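Local coordinates for CMP-sialic acid transporter 1 (Zea mays, PDB 6I1R), which probably carries CMP-sialic acid from the cytoplasm into the Golgi as a nucleotide-sugar antiporter, and is captured here with CMP bound in an outward-facing conformation, at residues 122-125 / 126-130; 165-168 / 169-173; 258-261 / 262-266; 303-307 / 308-312. The protein carries 5 engineered substitutions. One frame throughout, in Å; residues are numbered along the deposited sequence.

In the fold
All four contacts are local, made within single continuous stretches, so they follow one another along the chain without nesting or crossing. Interaction 1 closes the turn where the loop after helix 108-118 enters helix 126-143. Interaction 2 is one span of helix 160-186 and stands apart, touching none of the others. Interaction 3 caps and opens helix 259-279 deep in the bundle. Interaction 4 is the C-terminal exit from helix 287-304. Interactions 1, 3 and 4 meet in space: Arg122 faces Asp258, Leu124 packs on Ile260 and Tyr303, and Tyr264 lies against Tyr303 and Phe304, so helices 126-143, 259-279 and 287-304 are tied together where these contacts converge.

Interaction 1 of 4, residues 122-125 / 126-130; sequences RKLS and NIQWM
Ser125 and Gln128 form a capping box at the N terminus of helix 126-143, and Leu124 with Trp129, just outside and just inside the helix, adds the hydrophobic staple that often goes with one. Ser125 is the N-cap. With chi1 at 48°, its OG lies between the backbone N and the carbonyl carbon and looks into the first turn, where it accepts from Gln128 N at 3.3 Å. The return bond is shorter: Gln128 runs back towards the cap, and its OE1 accepts a hydrogen bond from Ser125 N at 2.8 Å, the N-H pointing almost straight at the oxygen. Trp129 N to Ser125 O, 3.0 Å, is the first regular bond of the helix. The staple is a crossing at about a right angle. Leu124 CB lies over the pyrrole side of the indole, 3.6 Å from Trp129 CD1, and Leu124 CD1 sits further over the same face as a CH-pi contact, 4.0 Å from the centroid of the five-membered ring. Beyond the turn, Trp129 also touches Ile114 and Arg117 of helix 108-118, and Leu124 and Gln128 rest on Tyr303 of helix 287-304. The chemistry divides cleanly: the box supplies acceptors to amides that a helix start cannot satisfy from its own preceding turn, and the staple gives the incoming loop an apolar hold on that same turn.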
loop_
_atom_site.group_PDB
_atom_site.type_symbol
_atom_site.label_atom_id
_atom_site.label_comp_id
_atom_site.label_asym_id
_atom_site.label_seq_id
_atom_site.Cartn_x
_atom_site.Cartn_y
_atom_site.Cartn_z
ATOM N N ARG B 122 -30.730 17.444 -19.370
ATOM C CA ARG B 122 -30.204 18.781 -19.661
ATOM C C ARG B 122 -29.622 18.806 -21.080
ATOM O O ARG B 122 -29.178 17.779 -21.605
ATOM C CB ARG B 122 -29.192 19.207 -18.592
ATOM C CG ARG B 122 -29.841 19.779 -17.338
ATOM C CD ARG B 122 -28.886 20.532 -16.429
ATOM N NE ARG B 122 -28.258 21.680 -17.074
ATOM C CZ ARG B 122 -27.413 22.511 -16.474
ATOM N NH1 ARG B 122 -27.175 22.392 -15.179
ATOM N NH2 ARG B 122 -26.809 23.459 -17.170
ATOM N N LYS B 123 -29.641 19.998 -21.681
ATOM C CA LYS B 123 -29.352 20.177 -23.107
ATOM C C LYS B 123 -27.872 20.524 -23.313
ATOM O O LYS B 123 -27.317 21.381 -22.620
ATOM C CB LYS B 123 -30.221 21.283 -23.718
ATOM C CG LYS B 123 -31.720 21.010 -23.805
ATOM C CD LYS B 123 -32.119 19.547 -23.788
ATOM C CE LYS B 123 -33.598 19.335 -24.036
ATOM N NZ LYS B 123 -33.987 17.916 -23.854
ATOM N N LEU B 124 -27.267 19.863 -24.299
ATOM C CA LEU B 124 -25.879 20.082 -24.689
ATOM C C LEU B 124 -25.822 20.334 -26.199
ATOM O O LEU B 124 -26.391 19.568 -26.981
ATOM C CB LEU B 124 -25.052 18.843 -24.328
ATOM C CG LEU B 124 -24.730 18.661 -22.846
ATOM C CD1 LEU B 124 -24.335 17.220 -22.556
ATOM C CD2 LEU B 124 -23.632 19.618 -22.407
ATOM N N SER B 125 -25.129 21.394 -26.601
ATOM C CA SER B 125 -24.848 21.633 -28.015
ATOM C C SER B 125 -23.906 20.541 -28.539
ATOM O O SER B 125 -23.438 19.699 -27.771
ATOM C CB SER B 125 -24.279 23.012 -28.227
ATOM O OG SER B 125 -23.226 23.279 -27.314
ATOM N N ASN B 126 -23.652 20.542 -29.847
ATOM C CA ASN B 126 -22.694 19.607 -30.443
ATOM C C ASN B 126 -21.271 20.045 -30.076
ATOM O O ASN B 126 -20.421 19.206 -29.776
ATOM C CB ASN B 126 -22.868 19.486 -31.962
ATOM C CG ASN B 126 -24.037 18.613 -32.369
ATOM O OD1 ASN B 126 -24.392 17.667 -31.670
ATOM N ND2 ASN B 126 -24.636 18.915 -33.509
ATOM N N ILE B 127 -21.026 21.356 -30.108
ATOM C CA ILE B 127 -19.741 21.932 -29.686
ATOM C C ILE B 127 -19.435 21.508 -28.243
ATOM O O ILE B 127 -18.282 21.222 -27.911
ATOM C CB ILE B 127 -19.725 23.470 -29.847
ATOM C CG1 ILE B 127 -18.364 24.073 -29.489
ATOM C CG2 ILE B 127 -20.836 24.137 -29.049
ATOM C CD1 ILE B 127 -17.202 23.468 -30.235
ATOM N N GLN B 128 -20.465 21.483 -27.398
ATOM C CA GLN B 128 -20.309 21.110 -25.994
ATOM C C GLN B 128 -20.017 19.610 -25.894
ATOM O O GLN B 128 -19.115 19.207 -25.163
ATOM C CB GLN B 128 -21.554 21.498 -25.192
ATOM C CG GLN B 128 -21.557 22.959 -24.758
ATOM C CD GLN B 128 -22.897 23.428 -24.246
ATOM O OE1 GLN B 128 -23.933 22.811 -24.487
ATOM N NE2 GLN B 128 -22.887 24.546 -23.539
ATOM N N TRP B 129 -20.765 18.797 -26.637
ATOM C CA TRP B 129 -20.542 17.348 -26.659
ATOM C C TRP B 129 -19.106 17.040 -27.099
ATOM O O TRP B 129 -18.457 16.149 -26.547
ATOM C CB TRP B 129 -21.570 16.641 -27.555
ATOM C CG TRP B 129 -22.708 16.046 -26.787
ATOM C CD1 TRP B 129 -24.005 16.470 -26.761
ATOM C CD2 TRP B 129 -22.638 14.916 -25.902
ATOM N NE1 TRP B 129 -24.749 15.676 -25.929
ATOM C CE2 TRP B 129 -23.937 14.715 -25.386
ATOM C CE3 TRP B 129 -21.608 14.057 -25.499
ATOM C CZ2 TRP B 129 -24.226 13.686 -24.491
ATOM C CZ3 TRP B 129 -21.896 13.041 -24.615
ATOM C CH2 TRP B 129 -23.189 12.861 -24.120
ATOM N N MET B 130 -18.619 17.788 -28.082
ATOM C CA MET B 130 -17.266 17.600 -28.590
ATOM C C MET B 130 -16.244 18.031 -27.528
ATOM O O MET B 130 -15.143 17.482 -27.477
ATOM C CB MET B 130 -17.065 18.390 -29.886
ATOM C CG MET B 130 -17.689 17.698 -31.089
ATOM S SD MET B 130 -18.354 18.828 -32.332
ATOM C CE MET B 130 -16.902 19.814 -32.674
#

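Interaction 2 of 4, residues 165-168 / 169-173; sequences LGIL and SACLS
Leu168 and Leu172 meet one turn apart on helix 160-186, their side chains set at a slant to each other and in different rotamers. Leu168 swings CG opposite its own nitrogen (chi1 168°), which sends its branches outward from the axis, with CD1 the methyl on the Leu172 side. Leu172 has CG beside the nitrogen instead (chi1 -68°) and so leans back, bringing the two CD1 methyls, of Leu168 and Leu172, to 3.8 Å. In leaning back, Leu172 CG also comes to 3.4 Å from Leu168 O, the oxygen that accepts from Leu172 N at 3.1 Å. An alanine at Leu172 has no CG or methyl branches to offer, and Leu168 CD1 would probably lose its neighbour and be left freer to turn. On another side of the helix Cys171 sends SG back along the axis, where it lies 4.5 Å from Ile167 CG2, a loose apolar contact. Ser169 CB sits over the preceding turn, and its side chain faces His85 and Val88 of helix 76-92. Ser169 N to Leu165 O, at 2.7 Å, is one of the regular i to i+4 bonds that continue through this span. Ala170 O, next along, takes a hydrogen bond from Thr111 OG1. Residues paired at i and i+4, with regular backbone bonds beneath them, are ordinary helix build, consistent with the predicted transmembrane span, here one in a nucleotide-sugar transporter bundle.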
loop_
_atom_site.group_PDB
_atom_site.type_symbol
_atom_site.label_atom_id
_atom_site.label_comp_id
_atom_site.label_asym_id
_atom_site.label_seq_id
_atom_site.Cartn_x
_atom_site.Cartn_y
_atom_site.Cartn_z
ATOM N N LEU B 165 -15.475 -4.249 -16.505
ATOM C CA LEU B 165 -15.728 -3.727 -15.153
ATOM C C LEU B 165 -15.281 -2.263 -15.061
ATOM O O LEU B 165 -15.956 -1.447 -14.433
ATOM C CB LEU B 165 -15.000 -4.592 -14.118
ATOM C CG LEU B 165 -15.623 -5.963 -13.847
ATOM C CD1 LEU B 165 -14.689 -6.826 -13.012
ATOM C CD2 LEU B 165 -16.975 -5.827 -13.164
ATOM N N GLY B 166 -14.147 -1.935 -15.675
ATOM C CA GLY B 166 -13.716 -0.544 -15.790
ATOM C C GLY B 166 -14.812 0.339 -16.366
ATOM O O GLY B 166 -15.025 1.459 -15.898
ATOM N N ILE B 167 -15.516 -0.180 -17.373
ATOM C CA ILE B 167 -16.604 0.551 -18.027
ATOM C C ILE B 167 -17.784 0.681 -17.054
ATOM O O ILE B 167 -18.324 1.776 -16.888
ATOM C CB ILE B 167 -17.016 -0.132 -19.350
ATOM C CG1 ILE B 167 -15.909 -0.030 -20.403
ATOM C CG2 ILE B 167 -18.334 0.430 -19.867
ATOM C CD1 ILE B 167 -16.070 -0.982 -21.568
ATOM N N LEU B 168 -18.182 -0.429 -16.430
ATOM C CA LEU B 168 -19.300 -0.426 -15.473
ATOM C C LEU B 168 -18.978 0.507 -14.299
ATOM O O LEU B 168 -19.858 1.216 -13.809
ATOM C CB LEU B 168 -19.565 -1.857 -14.989
ATOM C CG LEU B 168 -20.491 -1.998 -13.777
ATOM C CD1 LEU B 168 -21.826 -1.303 -14.008
ATOM C CD2 LEU B 168 -20.711 -3.464 -13.437
ATOM N N SER B 169 -17.722 0.498 -13.856
ATOM C CA SER B 169 -17.263 1.382 -12.784
ATOM C C SER B 169 -17.592 2.844 -13.115
ATOM O O SER B 169 -18.120 3.566 -12.271
ATOM C CB SER B 169 -15.787 1.207 -12.533
ATOM O OG SER B 169 -15.339 2.087 -11.511
ATOM N N ALA B 170 -17.284 3.264 -14.340
ATOM C CA ALA B 170 -17.451 4.659 -14.757
ATOM C C ALA B 170 -18.936 5.044 -14.788
ATOM O O ALA B 170 -19.291 6.173 -14.445
ATOM C CB ALA B 170 -16.803 4.869 -16.104
ATOM N N CYS B 171 -19.790 4.110 -15.206
ATOM C CA CYS B 171 -21.235 4.346 -15.279
ATOM C C CYS B 171 -21.814 4.563 -13.874
ATOM O O CYS B 171 -22.662 5.435 -13.678
ATOM C CB CYS B 171 -21.949 3.180 -15.952
ATOM S SG CYS B 171 -21.346 2.838 -17.627
ATOM N N LEU B 172 -21.354 3.768 -12.911
ATOM C CA LEU B 172 -21.798 3.892 -11.520
ATOM C C LEU B 172 -21.275 5.208 -10.928
ATOM O O LEU B 172 -22.034 5.963 -10.316
ATOM C CB LEU B 172 -21.294 2.688 -10.718
ATOM C CG LEU B 172 -21.929 1.345 -11.079
ATOM C CD1 LEU B 172 -21.096 0.191 -10.547
ATOM C CD2 LEU B 172 -23.357 1.261 -10.560
ATOM N N SER B 173 -19.983 5.469 -11.114
ATOM C CA SER B 173 -19.370 6.719 -10.663
ATOM C C SER B 173 -20.220 7.909 -11.122
ATOM O O SER B 173 -20.612 8.755 -10.317
ATOM C CB SER B 173 -17.953 6.841 -11.161
ATOM O OG SER B 173 -17.421 8.124 -10.864
#

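Interaction 3 of 4, residues 258-261 / 262-266; sequences DNIV and KVYST
Asp258 is the N-cap of helix 259-279, and its O also begins the helix bonding with a weak, 3.3 Å bond from Lys262 N. The cap itself is made by the carboxylate, since Asp258 OD1 takes Val261 N at 2.9 Å and is met nearly end-on. The other oxygen, OD2, has a long and weak ion pair with Arg122 of the loop before helix 126-143. Asn259 follows, its O accepting from Val263 N at 2.9 Å. Its side chain lies alongside that of Lys262 and points the same way, with Asn259 OD1 at 3.7 Å from Lys262 CD, while ND2 donates to Gly177 O and the backbone N to Glu181 OE1, both on helix 160-186. Lys262 is extended with CG opposite its nitrogen (chi1 175°), bending only at its end; its side chain is about 9 Å from the bound CMP. Ile260 lies side by side with Tyr264. Its CG2, likewise opposite the nitrogen, approaches the ring at Tyr264 CD2, 3.8 Å away, and Ile260 O lies in the plane of that ring, at its edge, as well as accepting from Tyr264 N. The phenol end is held elsewhere, Tyr264 OH bonding with Ser299 O on helix 287-304. Val261 comes last, its O accepting from Ser265 N at 3.0 Å. One residue further on, Lys262 O accepts two hydrogen bonds from Thr266, one from N and one from OG1, the latter above the carbonyl plane at 2.7 Å.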
loop_
_atom_site.group_PDB
_atom_site.type_symbol
_atom_site.label_atom_id
_atom_site.label_comp_id
_atom_site.label_asym_id
_atom_site.label_seq_id
_atom_site.Cartn_x
_atom_site.Cartn_y
_atom_site.Cartn_z
ATOM N N ASP B 258 -23.461 22.252 -11.774
ATOM C CA ASP B 258 -23.757 20.976 -12.419
ATOM C C ASP B 258 -22.516 20.077 -12.395
ATOM O O ASP B 258 -21.407 20.536 -12.127
ATOM C CB ASP B 258 -24.253 21.181 -13.853
ATOM C CG ASP B 258 -23.364 22.077 -14.696
ATOM O OD1 ASP B 258 -22.139 21.846 -14.704
ATOM O OD2 ASP B 258 -23.908 22.996 -15.343
ATOM N N ASN B 259 -22.742 18.803 -12.718
ATOM C CA ASN B 259 -21.710 17.756 -12.725
ATOM C C ASN B 259 -20.593 18.077 -13.724
ATOM O O ASN B 259 -19.449 17.673 -13.518
ATOM C CB ASN B 259 -22.289 16.382 -13.077
ATOM C CG ASN B 259 -22.400 15.465 -11.880
ATOM O OD1 ASN B 259 -21.396 14.951 -11.392
ATOM N ND2 ASN B 259 -23.617 15.246 -11.412
ATOM N N ILE B 260 -20.921 18.766 -14.811
ATOM C CA ILE B 260 -19.932 18.995 -15.857
ATOM C C ILE B 260 -18.898 20.010 -15.352
ATOM O O ILE B 260 -17.711 19.871 -15.648
ATOM C CB ILE B 260 -20.604 19.406 -17.183
ATOM C CG1 ILE B 260 -21.497 18.278 -17.710
ATOM C CG2 ILE B 260 -19.560 19.826 -18.208
ATOM C CD1 ILE B 260 -22.450 18.692 -18.802
ATOM N N VAL B 261 -19.327 20.997 -14.567
ATOM C CA VAL B 261 -18.378 21.913 -13.920
ATOM C C VAL B 261 -17.509 21.114 -12.936
ATOM O O VAL B 261 -16.307 21.362 -12.828
ATOM C CB VAL B 261 -19.088 23.093 -13.225
ATOM C CG1 VAL B 261 -18.144 23.877 -12.324
ATOM C CG2 VAL B 261 -19.749 24.024 -14.229
ATOM N N LYS B 262 -18.113 20.165 -12.224
ATOM C CA LYS B 262 -17.358 19.299 -11.319
ATOM C C LYS B 262 -16.239 18.606 -12.107
ATOM O O LYS B 262 -15.068 18.785 -11.789
ATOM C CB LYS B 262 -18.277 18.276 -10.640
ATOM C CG LYS B 262 -17.584 17.236 -9.764
ATOM C CD LYS B 262 -18.520 16.108 -9.360
ATOM C CE LYS B 262 -17.870 14.782 -9.012
ATOM N NZ LYS B 262 -16.529 14.580 -9.609
ATOM N N VAL B 263 -16.603 17.858 -13.148
ATOM C CA VAL B 263 -15.633 16.997 -13.850
ATOM C C VAL B 263 -14.594 17.852 -14.591
ATOM O O VAL B 263 -13.508 17.355 -14.880
ATOM C CB VAL B 263 -16.309 15.983 -14.796
ATOM C CG1 VAL B 263 -17.178 14.993 -14.034
ATOM C CG2 VAL B 263 -17.103 16.650 -15.908
ATOM N N TYR B 264 -14.901 19.110 -14.908
ATOM C CA TYR B 264 -13.867 20.004 -15.446
ATOM C C TYR B 264 -12.886 20.376 -14.325
ATOM O O TYR B 264 -11.682 20.427 -14.558
ATOM C CB TYR B 264 -14.482 21.233 -16.126
ATOM C CG TYR B 264 -14.666 21.090 -17.617
ATOM C CD1 TYR B 264 -13.646 21.414 -18.499
ATOM C CD2 TYR B 264 -15.854 20.622 -18.153
ATOM C CE1 TYR B 264 -13.804 21.283 -19.869
ATOM C CE2 TYR B 264 -16.030 20.485 -19.521
ATOM C CZ TYR B 264 -15.001 20.816 -20.384
ATOM O OH TYR B 264 -15.171 20.678 -21.731
ATOM N N SER B 265 -13.394 20.609 -13.114
ATOM C CA SER B 265 -12.539 20.934 -11.960
ATOM C C SER B 265 -11.613 19.756 -11.633
ATOM O O SER B 265 -10.408 19.940 -11.455
ATOM C CB SER B 265 -13.362 21.318 -10.755
ATOM O OG SER B 265 -14.169 22.454 -11.025
ATOM N N THR B 266 -12.199 18.562 -11.555
ATOM C CA THR B 266 -11.485 17.323 -11.227
ATOM C C THR B 266 -10.395 17.047 -12.271
ATOM O O THR B 266 -9.278 16.659 -11.927
ATOM C CB THR B 266 -12.448 16.129 -11.171
ATOM O OG1 THR B 266 -13.771 16.610 -10.936
ATOM C CG2 THR B 266 -12.084 15.125 -10.099
#

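Interaction 4 of 4, residues 303-307 / 308-312; sequences YFMPV and HMLIE
Met305 crosses Met309 at about a right angle and Leu310 at a slant, and these three side chains form the apolar patch of the turn that follows helix 287-304. Met305 is where the chain first leaves helical geometry. Its CG, swung away from the backbone N (chi1 -154°), meets Met309 CB at 3.8 Å. The side chain runs on extended through chi2 (176°), which brings Met305 SD to 3.7 Å from Leu310 CD2; the bend at chi3 turns only CE. Leu310 lies with its branches towards the start of the turn, and its CD1 also touches Ile127 of helix 126-143. A serine in place of Leu310 would probably leave Met305 SD without its apolar partner and open a gap towards Ile127. Pro306 CB approaches the His308 imidazole obliquely, 3.7 Å from His308 CE1. What holds the turn together is Pro306 O, which receives two amides. Met309 N comes from above the carbonyl plane at 2.9 Å, its N-H well bent at 132°. Leu310 N arrives in the plane, longer at 3.3 Å but straighter. Upstream, Tyr303 and Phe304 are still on the helix and pack against Tyr264, so the helix end from which the turn leaves is in contact with helix 259-279. Several of its residues also touch a crystal neighbour, which may influence the conformation seen. The chemistry points to a modest surface turn: one carbonyl shared by two backbone donors probably helps to hold its curve, and a sulfur and aliphatic carbons, rather than polar side chains, make most side-chain contacts across it.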
loop_
_atom_site.group_PDB
_atom_site.type_symbol
_atom_site.label_atom_id
_atom_site.label_comp_id
_atom_site.label_asym_id
_atom_site.label_seq_id
_atom_site.Cartn_x
_atom_site.Cartn_y
_atom_site.Cartn_z
ATOM N N TYR B 303 -16.401 24.537 -24.250
ATOM C CA TYR B 303 -17.592 24.285 -23.445
ATOM C C TYR B 303 -18.093 25.574 -22.778
ATOM O O TYR B 303 -19.304 25.772 -22.671
ATOM C CB TYR B 303 -17.327 23.221 -22.378
ATOM C CG TYR B 303 -18.553 22.861 -21.581
ATOM C CD1 TYR B 303 -18.920 23.594 -20.463
ATOM C CD2 TYR B 303 -19.376 21.815 -21.967
ATOM C CE1 TYR B 303 -20.059 23.285 -19.738
ATOM C CE2 TYR B 303 -20.517 21.490 -21.252
ATOM C CZ TYR B 303 -20.861 22.229 -20.134
ATOM O OH TYR B 303 -21.983 21.917 -19.422
ATOM N N PHE B 304 -17.177 26.421 -22.312
ATOM C CA PHE B 304 -17.536 27.548 -21.440
ATOM C C PHE B 304 -17.543 28.875 -22.210
ATOM O O PHE B 304 -18.209 29.820 -21.786
ATOM C CB PHE B 304 -16.576 27.626 -20.251
ATOM C CG PHE B 304 -16.687 26.475 -19.284
ATOM C CD1 PHE B 304 -17.723 26.420 -18.365
ATOM C CD2 PHE B 304 -15.759 25.446 -19.293
ATOM C CE1 PHE B 304 -17.827 25.359 -17.476
ATOM C CE2 PHE B 304 -15.863 24.388 -18.404
ATOM C CZ PHE B 304 -16.896 24.346 -17.496
ATOM N N MET B 305 -16.805 28.958 -23.314
ATOM C CA MET B 305 -16.725 30.194 -24.087
ATOM C C MET B 305 -18.121 30.518 -24.636
ATOM O O MET B 305 -18.780 29.638 -25.192
ATOM C CB MET B 305 -15.725 30.058 -25.243
ATOM C CG MET B 305 -15.114 31.368 -25.701
ATOM S SD MET B 305 -13.866 31.140 -26.998
ATOM C CE MET B 305 -12.361 31.136 -26.025
ATOM N N PRO B 306 -18.594 31.768 -24.446
ATOM C CA PRO B 306 -19.855 32.198 -25.060
ATOM C C PRO B 306 -19.780 32.018 -26.583
ATOM O O PRO B 306 -18.734 32.277 -27.176
ATOM C CB PRO B 306 -20.020 33.676 -24.681
ATOM C CG PRO B 306 -19.189 33.821 -23.437
ATOM C CD PRO B 306 -18.032 32.870 -23.655
ATOM N N VAL B 307 -20.882 31.598 -27.198
ATOM C CA VAL B 307 -20.843 31.075 -28.572
ATOM C C VAL B 307 -20.551 32.201 -29.576
ATOM O O VAL B 307 -20.197 31.906 -30.715
ATOM C CB VAL B 307 -22.136 30.320 -28.941
ATOM C CG1 VAL B 307 -22.454 29.212 -27.947
ATOM C CG2 VAL B 307 -23.325 31.254 -29.104
ATOM N N HIS B 308 -20.702 33.467 -29.182
ATOM C CA HIS B 308 -20.352 34.589 -30.069
ATOM C C HIS B 308 -18.836 34.838 -30.040
ATOM O O HIS B 308 -18.275 35.315 -31.028
ATOM C CB HIS B 308 -21.179 35.843 -29.732
ATOM C CG HIS B 308 -20.793 36.541 -28.470
ATOM N ND1 HIS B 308 -21.185 36.090 -27.226
ATOM C CD2 HIS B 308 -20.086 37.672 -28.256
ATOM C CE1 HIS B 308 -20.718 36.901 -26.298
ATOM N NE2 HIS B 308 -20.039 37.880 -26.905
ATOM N N MET B 309 -18.180 34.510 -28.925
ATOM C CA MET B 309 -16.720 34.647 -28.809
ATOM C C MET B 309 -16.026 33.554 -29.635
ATOM O O MET B 309 -14.961 33.788 -30.203
ATOM C CB MET B 309 -16.256 34.552 -27.351
ATOM C CG MET B 309 -15.887 35.889 -26.736
ATOM S SD MET B 309 -14.797 35.704 -25.301
ATOM C CE MET B 309 -14.150 37.369 -25.164
ATOM N N LEU B 310 -16.634 32.371 -29.704
ATOM C CA LEU B 310 -16.113 31.275 -30.529
ATOM C C LEU B 310 -16.034 31.693 -32.004
ATOM O O LEU B 310 -15.255 31.110 -32.753
ATOM C CB LEU B 310 -17.016 30.044 -30.383
ATOM C CG LEU B 310 -16.832 29.213 -29.113
ATOM C CD1 LEU B 310 -17.938 28.177 -28.989
ATOM C CD2 LEU B 310 -15.471 28.533 -29.088
ATOM N N ILE B 311 -16.818 32.691 -32.416
ATOM C CA ILE B 311 -17.061 32.952 -33.839
ATOM C C ILE B 311 -16.406 34.275 -34.276
ATOM O O ILE B 311 -16.435 34.605 -35.462
ATOM C CB ILE B 311 -18.581 32.916 -34.108
ATOM C CG1 ILE B 311 -19.164 31.542 -33.763
ATOM C CG2 ILE B 311 -18.908 33.318 -35.540
ATOM C CD1 ILE B 311 -20.675 31.489 -33.753
ATOM N N GLU B 312 -15.776 35.008 -33.358
ATOM C CA GLU B 312 -15.206 36.324 -33.677
ATOM C C GLU B 312 -13.706 36.186 -33.974
ATOM O O GLU B 312 -13.134 35.100 -33.853
ATOM C CB GLU B 312 -15.471 37.304 -32.531
ATOM C CG GLU B 312 -16.720 38.148 -32.740
ATOM C CD GLU B 312 -17.570 38.378 -31.502
ATOM O OE1 GLU B 312 -17.068 38.144 -30.385
ATOM O OE2 GLU B 312 -18.735 38.793 -31.660
#